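Local coordinates for protein U4/U6 snRNA-associated-splicing factor PRP24 (Saccharomyces cerevisiae, PDB 4N0T) that binds U6 snRNA and acts as a recycling factor of the spliceosome, annealing U6 with U4 snRNA, at residues Y20-N23 and K24-Y28; A212-E216 and H217-N221; C297-L300 and Q301-H305; E229-D232 and S233-A237. One frame throughout, in Å; residues are numbered along the deposited sequence.

Contact 1: Y20-N23 and K24-Y28; sequences YNQN and KVYKY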
loop_
_atom_site.group_PDB
_atom_site.type_symbol
_atom_site.label_atom_id
_atom_site.label_comp_id
_atom_site.label_asym_id
_atom_site.label_seq_id
_atom_site.Cartn_x
_atom_site.Cartn_y
_atom_site.Cartn_z
ATOM N N TYR A 20 -13.290 -21.261 -23.013
ATOM C CA TYR A 20 -14.119 -20.457 -22.124
ATOM C C TYR A 20 -13.438 -19.174 -21.651
ATOM O O TYR A 20 -12.361 -19.195 -21.043
ATOM C CB TYR A 20 -14.663 -21.287 -20.954
ATOM C CG TYR A 20 -16.150 -21.529 -21.086
ATOM C CD1 TYR A 20 -16.656 -22.225 -22.176
ATOM C CD2 TYR A 20 -17.047 -21.047 -20.141
ATOM C CE1 TYR A 20 -18.008 -22.442 -22.322
ATOM C CE2 TYR A 20 -18.412 -21.262 -20.278
ATOM C CZ TYR A 20 -18.881 -21.959 -21.378
ATOM O OH TYR A 20 -20.228 -22.193 -21.544
ATOM N N ASN A 21 -14.074 -18.052 -21.961
ATOM C CA ASN A 21 -13.606 -16.754 -21.506
ATOM C C ASN A 21 -14.481 -16.210 -20.386
ATOM O O ASN A 21 -15.510 -16.794 -20.036
ATOM C CB ASN A 21 -13.532 -15.754 -22.675
ATOM C CG ASN A 21 -14.871 -15.550 -23.374
ATOM O OD1 ASN A 21 -15.937 -15.628 -22.759
ATOM N ND2 ASN A 21 -14.816 -15.273 -24.674
ATOM N N GLN A 22 -14.062 -15.079 -19.840
ATOM C CA GLN A 22 -14.784 -14.384 -18.788
ATOM C C GLN A 22 -16.264 -14.161 -19.144
ATOM O O GLN A 22 -17.155 -14.348 -18.306
ATOM C CB GLN A 22 -14.073 -13.057 -18.561
ATOM C CG GLN A 22 -14.576 -12.210 -17.445
ATOM C CD GLN A 22 -13.734 -10.967 -17.307
ATOM O OE1 GLN A 22 -13.024 -10.586 -18.240
ATOM N NE2 GLN A 22 -13.791 -10.335 -16.146
ATOM N N ASN A 23 -16.521 -13.778 -20.391
ATOM C CA ASN A 23 -17.886 -13.533 -20.846
ATOM C C ASN A 23 -18.762 -14.782 -20.794
ATOM O O ASN A 23 -19.907 -14.730 -20.326
ATOM C CB ASN A 23 -17.880 -12.968 -22.269
ATOM C CG ASN A 23 -19.271 -12.893 -22.874
ATOM O OD1 ASN A 23 -20.214 -12.405 -22.246
ATOM N ND2 ASN A 23 -19.410 -13.390 -24.098
ATOM N N LYS A 24 -18.228 -15.901 -21.277
ATOM C CA LYS A 24 -18.985 -17.150 -21.298
ATOM C C LYS A 24 -19.232 -17.646 -19.880
ATOM O O LYS A 24 -20.262 -18.262 -19.598
ATOM C CB LYS A 24 -18.244 -18.216 -22.099
ATOM C CG LYS A 24 -18.135 -17.906 -23.581
ATOM C CD LYS A 24 -17.497 -19.065 -24.326
ATOM C CE LYS A 24 -17.321 -18.742 -25.799
ATOM N NZ LYS A 24 -16.524 -19.801 -26.480
ATOM N N VAL A 25 -18.279 -17.379 -18.992
ATOM C CA VAL A 25 -18.444 -17.730 -17.586
ATOM C C VAL A 25 -19.618 -16.966 -16.980
ATOM O O VAL A 25 -20.469 -17.567 -16.318
ATOM C CB VAL A 25 -17.144 -17.506 -16.796
ATOM C CG1 VAL A 25 -17.386 -17.669 -15.305
ATOM C CG2 VAL A 25 -16.081 -18.488 -17.282
ATOM N N TYR A 26 -19.675 -15.656 -17.233
ATOM C CA TYR A 26 -20.808 -14.817 -16.819
ATOM C C TYR A 26 -22.138 -15.387 -17.273
ATOM O O TYR A 26 -23.024 -15.633 -16.459
ATOM C CB TYR A 26 -20.681 -13.406 -17.402
ATOM C CG TYR A 26 -20.086 -12.397 -16.460
ATOM C CD1 TYR A 26 -20.847 -11.831 -15.445
ATOM C CD2 TYR A 26 -18.762 -11.998 -16.593
ATOM C CE1 TYR A 26 -20.299 -10.905 -14.578
ATOM C CE2 TYR A 26 -18.207 -11.072 -15.739
ATOM C CZ TYR A 26 -18.977 -10.529 -14.732
ATOM O OH TYR A 26 -18.414 -9.607 -13.877
ATOM N N LYS A 27 -22.274 -15.590 -18.581
ATOM C CA LYS A 27 -23.517 -16.093 -19.152
ATOM C C LYS A 27 -23.931 -17.429 -18.553
ATOM O O LYS A 27 -25.120 -17.671 -18.335
ATOM C CB LYS A 27 -23.410 -16.206 -20.676
ATOM C CG LYS A 27 -23.616 -14.881 -21.406
ATOM C CD LYS A 27 -23.531 -15.041 -22.927
ATOM C CE LYS A 27 -23.941 -13.758 -23.647
ATOM N NZ LYS A 27 -23.032 -12.620 -23.322
ATOM N N TYR A 28 -22.957 -18.293 -18.283
ATOM C CA TYR A 28 -23.266 -19.598 -17.708
ATOM C C TYR A 28 -23.799 -19.471 -16.276
ATOM O O TYR A 28 -24.696 -20.215 -15.878
ATOM C CB TYR A 28 -22.054 -20.539 -17.738
ATOM C CG TYR A 28 -22.402 -21.949 -17.304
ATOM C CD1 TYR A 28 -22.909 -22.866 -18.213
ATOM C CD2 TYR A 28 -22.244 -22.356 -15.983
ATOM C CE1 TYR A 28 -23.240 -24.154 -17.825
ATOM C CE2 TYR A 28 -22.577 -23.646 -15.585
ATOM C CZ TYR A 28 -23.073 -24.536 -16.517
ATOM O OH TYR A 28 -23.406 -25.811 -16.134
HETATM O O HOH W 1 -21.698 -19.565 -21.541
HETATM O O HOH W 2 -15.280 -9.470 -13.495
#
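Asn21 and Lys24 meet at the start of helix 22-29, where the chain turns from a loop into the first helical turn. Val25 N bonds to Asn21 O, and Tyr26 N and Lys27 N bond to Gln22 O and Asn23 O in the regular i to i+4 pattern. Asn21 is the N-cap. Asn21 OD1 accepts from Lys24 N at 2.7 Å, with the donor nearly in line with the side-chain carbonyl. The chi1 of 59° folds the amide back over the helix end and points OD1 at Lys24 N.

Tyr20, just before the cap, lays one ring face on the Lys24 side chain. Lys24 CB stands 3.7 Å from the Tyr20 ring centroid, a CH-pi contact. Val25 CG2 is at the ring edge, 4.0 Å from Tyr20 CD2. A water joins Tyr20 OH to Lys24 O. Lys27 bends at its last torsion (62°), and Lys27 NZ reaches Asn23 OD1 at 3.0 Å, on a lone pair.

This is the first helix of RRM 1, laid on its beta sheet by Val25, on Val38 and Val40 of strand 35-42, and by Tyr26, on Ile35 and Val38. Tyr20 and Tyr28 both touch Val72 of strand 71-72.

Contact 2: A212-E216 and H217-N221; sequences AGQKE and HSFNN. With nucleotides of chain B.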
loop_
_atom_site.group_PDB
_atom_site.type_symbol
_atom_site.label_atom_id
_atom_site.label_comp_id
_atom_site.label_asym_id
_atom_site.label_seq_id
_atom_site.Cartn_x
_atom_site.Cartn_y
_atom_site.Cartn_z
ATOM N N ALA A 212 19.237 11.438 16.764
ATOM C CA ALA A 212 20.660 11.744 16.931
ATOM C C ALA A 212 21.041 13.105 16.352
ATOM O O ALA A 212 20.337 13.641 15.490
ATOM C CB ALA A 212 21.519 10.646 16.304
ATOM N N GLY A 213 22.154 13.664 16.825
ATOM C CA GLY A 213 22.703 14.874 16.230
ATOM C C GLY A 213 22.282 16.178 16.892
ATOM O O GLY A 213 22.769 17.249 16.523
ATOM N N GLN A 214 21.385 16.102 17.872
ATOM C CA GLN A 214 20.815 17.314 18.463
ATOM C C GLN A 214 21.752 18.055 19.419
ATOM O O GLN A 214 21.795 19.290 19.430
ATOM C CB GLN A 214 19.491 16.990 19.159
ATOM C CG GLN A 214 18.465 16.314 18.237
ATOM C CD GLN A 214 17.090 16.203 18.887
ATOM O OE1 GLN A 214 16.325 17.179 18.916
ATOM N NE2 GLN A 214 16.772 15.016 19.419
ATOM N N LYS A 215 22.486 17.308 20.238
ATOM C CA LYS A 215 23.449 17.923 21.144
ATOM C C LYS A 215 24.674 18.311 20.345
ATOM O O LYS A 215 25.274 19.369 20.542
ATOM C CB LYS A 215 23.858 16.931 22.225
ATOM C CG LYS A 215 22.836 16.756 23.321
ATOM C CD LYS A 215 23.253 15.636 24.249
ATOM C CE LYS A 215 22.362 15.599 25.458
ATOM N NZ LYS A 215 22.667 14.446 26.349
ATOM N N GLU A 216 25.019 17.423 19.427
ATOM C CA GLU A 216 26.225 17.526 18.629
ATOM C C GLU A 216 26.174 18.775 17.736
ATOM O O GLU A 216 27.200 19.402 17.470
ATOM C CB GLU A 216 26.399 16.228 17.821
ATOM C CG GLU A 216 26.446 14.918 18.680
ATOM C CD GLU A 216 25.088 14.492 19.292
ATOM O OE1 GLU A 216 24.058 15.128 18.997
ATOM O OE2 GLU A 216 25.044 13.519 20.082
ATOM N N HIS A 217 24.971 19.155 17.314
ATOM C CA HIS A 217 24.774 20.381 16.544
ATOM C C HIS A 217 24.263 21.558 17.387
ATOM O O HIS A 217 23.837 22.574 16.832
ATOM C CB HIS A 217 23.811 20.134 15.382
ATOM C CG HIS A 217 24.377 19.272 14.295
ATOM N ND1 HIS A 217 24.617 17.922 14.464
ATOM C CD2 HIS A 217 24.745 19.567 13.030
ATOM C CE1 HIS A 217 25.111 17.428 13.343
ATOM N NE2 HIS A 217 25.200 18.401 12.456
ATOM N N SER A 218 24.300 21.416 18.710
ATOM C CA SER A 218 23.874 22.484 19.626
ATOM C C SER A 218 22.513 23.115 19.287
ATOM O O SER A 218 22.389 24.343 19.198
ATOM C CB SER A 218 24.946 23.576 19.714
ATOM O OG SER A 218 26.051 23.140 20.478
ATOM N N PHE A 219 21.491 22.284 19.104
ATOM C CA PHE A 219 20.177 22.816 18.772
ATOM C C PHE A 219 19.636 23.639 19.929
ATOM O O PHE A 219 19.852 23.303 21.098
ATOM C CB PHE A 219 19.187 21.688 18.488
ATOM C CG PHE A 219 19.353 21.046 17.140
ATOM C CD1 PHE A 219 20.203 21.590 16.180
ATOM C CD2 PHE A 219 18.648 19.895 16.830
ATOM C CE1 PHE A 219 20.351 20.981 14.936
ATOM C CE2 PHE A 219 18.785 19.282 15.593
ATOM C CZ PHE A 219 19.636 19.829 14.640
ATOM N N ASN A 220 18.899 24.695 19.601
ATOM C CA ASN A 220 18.173 25.447 20.614
ATOM C C ASN A 220 17.064 24.608 21.240
ATOM O O ASN A 220 16.910 24.573 22.459
ATOM C CB ASN A 220 17.572 26.703 19.994
ATOM C CG ASN A 220 18.635 27.671 19.519
ATOM O OD1 ASN A 220 19.682 27.816 20.162
ATOM N ND2 ASN A 220 18.384 28.329 18.387
ATOM N N ASN A 221 16.294 23.937 20.384
ATOM C CA ASN A 221 15.195 23.088 20.828
ATOM C C ASN A 221 15.468 21.668 20.397
ATOM O O ASN A 221 15.904 21.440 19.266
ATOM C CB ASN A 221 13.874 23.547 20.204
ATOM C CG ASN A 221 13.478 24.928 20.657
ATOM O OD1 ASN A 221 13.689 25.293 21.820
ATOM N ND2 ASN A 221 12.898 25.708 19.755
ATOM P P A B 11 17.129 24.906 16.526
ATOM O OP1 A B 11 16.176 24.629 17.633
ATOM O OP2 A B 11 18.577 24.724 16.776
ATOM O "O5'" A B 11 16.702 24.091 15.229
ATOM C "C5'" A B 11 17.012 22.711 15.078
ATOM C "C4'" A B 11 15.964 22.008 14.247
ATOM O "O4'" A B 11 14.766 21.849 15.049
ATOM C "C3'" A B 11 15.526 22.738 12.976
ATOM O "O3'" A B 11 15.141 21.775 11.997
ATOM C "C2'" A B 11 14.270 23.471 13.428
ATOM O "O2'" A B 11 13.373 23.757 12.377
ATOM C "C1'" A B 11 13.671 22.460 14.399
ATOM N N9 A B 11 12.799 22.991 15.450
ATOM C C8 A B 11 13.175 23.620 16.608
ATOM N N7 A B 11 12.160 23.908 17.387
ATOM C C5 A B 11 11.056 23.410 16.720
ATOM C C6 A B 11 9.685 23.395 17.035
ATOM N N6 A B 11 9.178 23.902 18.161
ATOM N N1 A B 11 8.840 22.819 16.152
ATOM C C2 A B 11 9.356 22.302 15.026
ATOM N N3 A B 11 10.627 22.246 14.620
ATOM C C4 A B 11 11.436 22.829 15.528
ATOM P P A B 12 16.239 21.043 11.083
ATOM O OP1 A B 12 17.441 21.900 10.961
ATOM O OP2 A B 12 15.505 20.624 9.857
ATOM O "O5'" A B 12 16.677 19.761 11.927
ATOM C "C5'" A B 12 15.775 18.684 12.140
ATOM C "C4'" A B 12 16.080 17.977 13.437
ATOM O "O4'" A B 12 15.807 18.871 14.537
ATOM C "C3'" A B 12 15.250 16.739 13.744
ATOM O "O3'" A B 12 15.774 15.583 13.113
ATOM C "C2'" A B 12 15.316 16.648 15.267
ATOM O "O2'" A B 12 16.501 15.971 15.663
ATOM C "C1'" A B 12 15.422 18.128 15.676
ATOM N N9 A B 12 14.166 18.686 16.218
ATOM C C8 A B 12 14.063 19.446 17.363
ATOM N N7 A B 12 12.842 19.837 17.630
ATOM C C5 A B 12 12.088 19.295 16.598
ATOM C C6 A B 12 10.715 19.354 16.324
ATOM N N6 A B 12 9.833 19.989 17.099
ATOM N N1 A B 12 10.267 18.717 15.215
ATOM C C2 A B 12 11.152 18.088 14.448
ATOM N N3 A B 12 12.465 17.962 14.601
ATOM C C4 A B 12 12.885 18.600 15.714
ATOM P P G B 10 15.450 26.548 11.182
ATOM O OP1 G B 10 16.876 26.168 11.010
ATOM O OP2 G B 10 14.359 25.629 10.788
ATOM O "O5'" G B 10 15.292 26.926 12.723
ATOM C "C5'" G B 10 16.180 27.848 13.341
ATOM C "C4'" G B 10 15.780 28.101 14.767
ATOM O "O4'" G B 10 14.460 28.694 14.813
ATOM C "C3'" G B 10 15.651 26.858 15.627
ATOM O "O3'" G B 10 16.902 26.435 16.115
ATOM C "C2'" G B 10 14.701 27.309 16.726
ATOM O "O2'" G B 10 15.392 28.104 17.682
ATOM C "C1'" G B 10 13.765 28.229 15.952
ATOM N N9 G B 10 12.528 27.568 15.506
ATOM C C8 G B 10 12.215 27.105 14.250
ATOM N N7 G B 10 11.010 26.591 14.192
ATOM C C5 G B 10 10.497 26.753 15.471
ATOM C C6 G B 10 9.237 26.406 16.014
ATOM O O6 G B 10 8.279 25.863 15.449
ATOM N N1 G B 10 9.147 26.730 17.357
ATOM C C2 G B 10 10.141 27.337 18.085
ATOM N N2 G B 10 9.880 27.576 19.383
ATOM N N3 G B 10 11.321 27.663 17.594
ATOM C C4 G B 10 11.423 27.350 16.288
#
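Phe219 folds back toward Gln214 across a tight turn and carries its ring into the bound RNA. Phe219 CB lies near Gln214 O and the A11 phosphate of chain B. CG, CD1 and CD2 all lie under A11 C5', which stands 3.4 Å above the Phe219 ring plane, over its centre. Phe219 CD2 also comes within 3.8 Å of Gln214 CB. Phe219 CE2 lies 3.2 Å from O4' of A12 of chain B. CZ, at the tip, lies near both A11 C5' and A12 O4'. The opposite ring face is turned to Gly213 O.

Backbone bonds shape the turn that carries the ring. A type I beta turn runs from Lys215 to Ser218. Phe219 N then bonds to Gln214 O in an almost straight line, N-H...O 177°. Gly213 O accepts twice from His217. His217 ND1 meets Gly213 O at 2.8 Å in the carbonyl plane, on a lone pair, while His217 N comes from above that plane. The Gln214 side chain runs beside the A12 ribose, and its amide bonds to Cys223 N and Pro211 O.

Beyond the ring, Asn220 N and Asn221 N each donate to a phosphate oxygen of A11, OP2 and OP1. Asn221 ND2 reaches A11 N7 at 3.1 Å, and Asn220 ND2 reaches O2' of G10 of chain B. Backbone amides thus hold the phosphate, while the asparagine side chains bond to a base nitrogen and a ribose hydroxyl. This is the loop between the second and third strands of an RNA recognition motif, here used to grip U6 RNA.

Contact 3: C297-L300 and Q301-H305; sequences CQFL and QEEIH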
loop_
_atom_site.group_PDB
_atom_site.type_symbol
_atom_site.label_atom_id
_atom_site.label_comp_id
_atom_site.label_asym_id
_atom_site.label_seq_id
_atom_site.Cartn_x
_atom_site.Cartn_y
_atom_site.Cartn_z
ATOM N N CYS A 297 8.954 6.245 -10.280
ATOM C CA CYS A 297 10.391 6.497 -10.379
ATOM C C CYS A 297 11.033 5.527 -11.377
ATOM O O CYS A 297 11.850 5.915 -12.229
ATOM C CB CYS A 297 11.036 6.343 -9.000
ATOM S SG CYS A 297 12.781 6.815 -8.933
ATOM N N GLN A 298 10.644 4.265 -11.279
ATOM C CA GLN A 298 11.160 3.232 -12.172
ATOM C C GLN A 298 10.813 3.542 -13.630
ATOM O O GLN A 298 11.666 3.435 -14.522
ATOM C CB GLN A 298 10.606 1.874 -11.753
ATOM C CG GLN A 298 10.938 0.742 -12.689
ATOM C CD GLN A 298 10.322 -0.564 -12.236
ATOM O OE1 GLN A 298 10.908 -1.297 -11.436
ATOM N NE2 GLN A 298 9.127 -0.858 -12.736
ATOM N N PHE A 299 9.567 3.957 -13.857
ATOM C CA PHE A 299 9.121 4.391 -15.177
ATOM C C PHE A 299 9.941 5.564 -15.704
ATOM O O PHE A 299 10.353 5.557 -16.860
ATOM C CB PHE A 299 7.636 4.739 -15.118
ATOM C CG PHE A 299 7.149 5.601 -16.252
ATOM C CD1 PHE A 299 6.942 5.064 -17.522
ATOM C CD2 PHE A 299 6.829 6.936 -16.029
ATOM C CE1 PHE A 299 6.460 5.860 -18.557
ATOM C CE2 PHE A 299 6.348 7.738 -17.059
ATOM C CZ PHE A 299 6.166 7.197 -18.326
ATOM N N LEU A 300 10.187 6.573 -14.871
ATOM C CA LEU A 300 10.960 7.728 -15.324
ATOM C C LEU A 300 12.396 7.359 -15.686
ATOM O O LEU A 300 12.971 7.913 -16.634
ATOM C CB LEU A 300 10.975 8.824 -14.262
ATOM C CG LEU A 300 9.619 9.455 -13.962
ATOM C CD1 LEU A 300 9.748 10.475 -12.832
ATOM C CD2 LEU A 300 9.047 10.112 -15.202
ATOM N N GLN A 301 12.982 6.437 -14.922
ATOM C CA GLN A 301 14.363 6.029 -15.163
ATOM C C GLN A 301 14.500 5.087 -16.353
ATOM O O GLN A 301 15.382 5.281 -17.194
ATOM C CB GLN A 301 14.954 5.370 -13.915
ATOM C CG GLN A 301 15.185 6.332 -12.761
ATOM C CD GLN A 301 15.412 5.605 -11.449
ATOM O OE1 GLN A 301 15.736 6.218 -10.434
ATOM N NE2 GLN A 301 15.224 4.291 -11.462
ATOM N N GLU A 302 13.636 4.075 -16.426
ATOM C CA GLU A 302 13.781 3.008 -17.419
ATOM C C GLU A 302 13.163 3.331 -18.773
ATOM O O GLU A 302 13.684 2.917 -19.810
ATOM C CB GLU A 302 13.198 1.692 -16.891
ATOM C CG GLU A 302 13.894 1.167 -15.639
ATOM C CD GLU A 302 13.306 -0.142 -15.146
ATOM O OE1 GLU A 302 12.477 -0.742 -15.869
ATOM O OE2 GLU A 302 13.675 -0.572 -14.033
ATOM N N GLU A 303 12.049 4.056 -18.766
ATOM C CA GLU A 303 11.343 4.365 -20.005
ATOM C C GLU A 303 11.674 5.759 -20.540
ATOM O O GLU A 303 11.767 5.957 -21.752
ATOM C CB GLU A 303 9.828 4.210 -19.826
ATOM C CG GLU A 303 9.386 2.813 -19.424
ATOM C CD GLU A 303 9.738 1.761 -20.465
ATOM O OE1 GLU A 303 9.669 2.066 -21.678
ATOM O OE2 GLU A 303 10.083 0.625 -20.065
ATOM N N ILE A 304 11.855 6.727 -19.645
ATOM C CA ILE A 304 12.083 8.102 -20.072
ATOM C C ILE A 304 13.581 8.436 -20.032
ATOM O O ILE A 304 14.013 9.474 -20.546
ATOM C CB ILE A 304 11.254 9.083 -19.212
ATOM C CG1 ILE A 304 9.807 8.589 -19.117
ATOM C CG2 ILE A 304 11.295 10.497 -19.768
ATOM C CD1 ILE A 304 9.072 8.495 -20.471
ATOM N N HIS A 305 14.362 7.539 -19.428
ATOM C CA HIS A 305 15.824 7.652 -19.374
ATOM C C HIS A 305 16.296 8.873 -18.594
ATOM O O HIS A 305 17.320 9.487 -18.904
ATOM C CB HIS A 305 16.431 7.571 -20.782
ATOM C CG HIS A 305 16.053 6.321 -21.511
ATOM N ND1 HIS A 305 15.128 6.305 -22.533
ATOM C CD2 HIS A 305 16.438 5.035 -21.331
ATOM C CE1 HIS A 305 14.974 5.066 -22.966
ATOM N NE2 HIS A 305 15.760 4.276 -22.256
#
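Phe299 and Ile304 make an apolar contact at the C-terminal end of helix 293-302, the first helix of the occluded RNA-recognition motif, where the chain leaves the helix. The hydrophobic side faces the domain: Phe299, Leu300 and Ile304 all touch Leu340 of helix 330-340, and Leu300 also meets Ile311 and Ile314 of strand 311-317. Phe299 also packs edge-to-face with Phe345.

Helical bonds run from Gln301 N to Cys297 O and from Glu302 N to Gln298 O. Phe299 O then takes Glu303 N at 3.0 Å and, weakly, Ile304 N. His305 follows with positive phi (64°).

The polar side chains lie along the other flanks. Gln298, with an extended chain, sets its CG 3.3 Å from Glu302 OE2, and the amide and carboxylate planes are only 26° apart. Gln301 turns its amide toward Cys297, whose SG lies 3.4 Å from Gln301 OE1.

CG anti to the backbone N (chi1 161°) sets the Phe299 ring beside Glu303 and Ile304. Ile304 CG1 lies over one face, toward the rim, 4.2 Å from the Phe299 ring centroid, and Ile304 CD1 meets Phe299 CZ at 3.8 Å.

Contact 4: E229-D232 and S233-A237; sequences ENKD and SAERA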
loop_
_atom_site.group_PDB
_atom_site.type_symbol
_atom_site.label_atom_id
_atom_site.label_comp_id
_atom_site.label_asym_id
_atom_site.label_seq_id
_atom_site.Cartn_x
_atom_site.Cartn_y
_atom_site.Cartn_z
ATOM N N GLU A 229 3.791 1.582 28.059
ATOM C CA GLU A 229 3.215 0.247 27.877
ATOM C C GLU A 229 1.723 0.302 27.618
ATOM O O GLU A 229 1.190 -0.552 26.906
ATOM C CB GLU A 229 3.480 -0.641 29.094
ATOM C CG GLU A 229 4.832 -1.330 29.082
ATOM C CD GLU A 229 5.013 -2.242 30.278
ATOM O OE1 GLU A 229 4.002 -2.535 30.960
ATOM O OE2 GLU A 229 6.163 -2.656 30.540
ATOM N N ASN A 230 1.032 1.280 28.199
ATOM C CA ASN A 230 -0.390 1.418 27.891
ATOM C C ASN A 230 -0.862 2.837 27.591
ATOM O O ASN A 230 -0.272 3.833 28.044
ATOM C CB ASN A 230 -1.270 0.749 28.957
ATOM C CG ASN A 230 -1.130 1.392 30.309
ATOM O OD1 ASN A 230 -1.612 2.504 30.526
ATOM N ND2 ASN A 230 -0.477 0.694 31.237
ATOM N N LYS A 231 -1.940 2.918 26.821
ATOM C CA LYS A 231 -2.433 4.187 26.312
ATOM C C LYS A 231 -2.868 5.161 27.404
ATOM O O LYS A 231 -2.701 6.371 27.266
ATOM C CB LYS A 231 -3.590 3.944 25.334
ATOM C CG LYS A 231 -3.959 5.176 24.539
ATOM C CD LYS A 231 -5.460 5.296 24.356
ATOM C CE LYS A 231 -6.011 4.183 23.491
ATOM N NZ LYS A 231 -7.241 4.637 22.768
ATOM N N ASP A 232 -3.430 4.644 28.492
ATOM C CA ASP A 232 -3.874 5.527 29.564
ATOM C C ASP A 232 -2.707 6.309 30.176
ATOM O O ASP A 232 -2.854 7.486 30.498
ATOM C CB ASP A 232 -4.628 4.749 30.651
ATOM C CG ASP A 232 -4.922 5.601 31.877
ATOM O OD1 ASP A 232 -5.779 6.507 31.787
ATOM O OD2 ASP A 232 -4.283 5.375 32.930
ATOM N N SER A 233 -1.553 5.665 30.331
ATOM C CA SER A 233 -0.386 6.371 30.871
ATOM C C SER A 233 0.063 7.477 29.921
ATOM O O SER A 233 0.366 8.585 30.338
ATOM C CB SER A 233 0.765 5.399 31.126
ATOM O OG SER A 233 0.376 4.426 32.084
ATOM N N ALA A 234 0.113 7.172 28.626
ATOM C CA ALA A 234 0.504 8.202 27.679
ATOM C C ALA A 234 -0.469 9.383 27.701
ATOM O O ALA A 234 -0.042 10.540 27.642
ATOM C CB ALA A 234 0.611 7.607 26.268
ATOM N N GLU A 235 -1.768 9.096 27.817
ATOM C CA GLU A 235 -2.781 10.148 27.840
ATOM C C GLU A 235 -2.585 11.067 29.032
ATOM O O GLU A 235 -2.629 12.295 28.908
ATOM C CB GLU A 235 -4.186 9.549 27.936
ATOM C CG GLU A 235 -4.833 9.211 26.618
ATOM C CD GLU A 235 -6.317 8.924 26.770
ATOM O OE1 GLU A 235 -6.866 8.176 25.930
ATOM O OE2 GLU A 235 -6.931 9.453 27.728
ATOM N N ARG A 236 -2.390 10.460 30.191
ATOM C CA ARG A 236 -2.202 11.244 31.407
ATOM C C ARG A 236 -0.873 11.997 31.378
ATOM O O ARG A 236 -0.771 13.093 31.927
ATOM C CB ARG A 236 -2.351 10.352 32.652
ATOM C CG ARG A 236 -3.800 9.896 32.854
ATOM C CD ARG A 236 -4.037 9.130 34.151
ATOM N NE ARG A 236 -3.422 7.808 34.129
ATOM C CZ ARG A 236 -2.288 7.513 34.749
ATOM N NH1 ARG A 236 -1.656 8.448 35.445
ATOM N NH2 ARG A 236 -1.787 6.290 34.674
ATOM N N ALA A 237 0.132 11.435 30.705
ATOM C CA ALA A 237 1.420 12.123 30.573
ATOM C C ALA A 237 1.296 13.440 29.782
ATOM O O ALA A 237 2.168 14.312 29.865
ATOM C CB ALA A 237 2.464 11.193 29.928
#
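Asp232 leans toward Arg236 because its CG lies anti to the backbone N (chi1 171°), while Arg236 bends at chi3 (-70°) to bring its guanidinium back along the helix. The side chains meet one turn apart. Arg236 uses NE and NH2, side-on, and both reach one oxygen, Asp232 OD2. Arg236 NE lies 2.8 Å from Asp232 OD2, and NH2 is a little further off. The oxygen lies in the guanidinium plane. Both nitrogens come from the same face of the carboxylate, whose plane is turned 40° from the guanidinium.

At the helix start, Asn230 is the N-cap. Asn230 OD1 accepts from Ser233 N at 3.2 Å, tilted from the carbonyl plane. Asn230 O receives weak bonds from Ser233 N and Ala234 N, and regular bonds follow from Glu235 N to Lys231 O and from Arg236 N to Asp232 O. Ser233 OG bonds to Phe202 O. Ser233, Ala234 and Ala237 touch Phe228 of strand 222-228, which sets helix 231-237 against the sheet of the third RNA recognition motif.

Asp232 sits in the first helical turn, where its negative charge would probably be favoured by the helix dipole. The salt bridge would further offset that charge, and Arg236 NH2 also makes a weak bond to Phe202 O.

In the fold
The four contacts lie in three of the protein's RNA recognition motifs: contact 1 in the first, contacts 2 and 4 in the third, contact 3 in the occluded one. Contacts 1 and 4 share a plan, an Asn N-cap followed by a polar side-chain pair one turn along. Contact 1 is a surface contact; the other three are partly buried. Contact 1 adds an aromatic cover, contact 4 a salt bridge. Contact 3 is at the opposite helix end and is mainly apolar. Only contact 2 lies in a loop and touches RNA. Contacts 2 and 4 share one domain, with centres about 28 Å apart, yet do not touch.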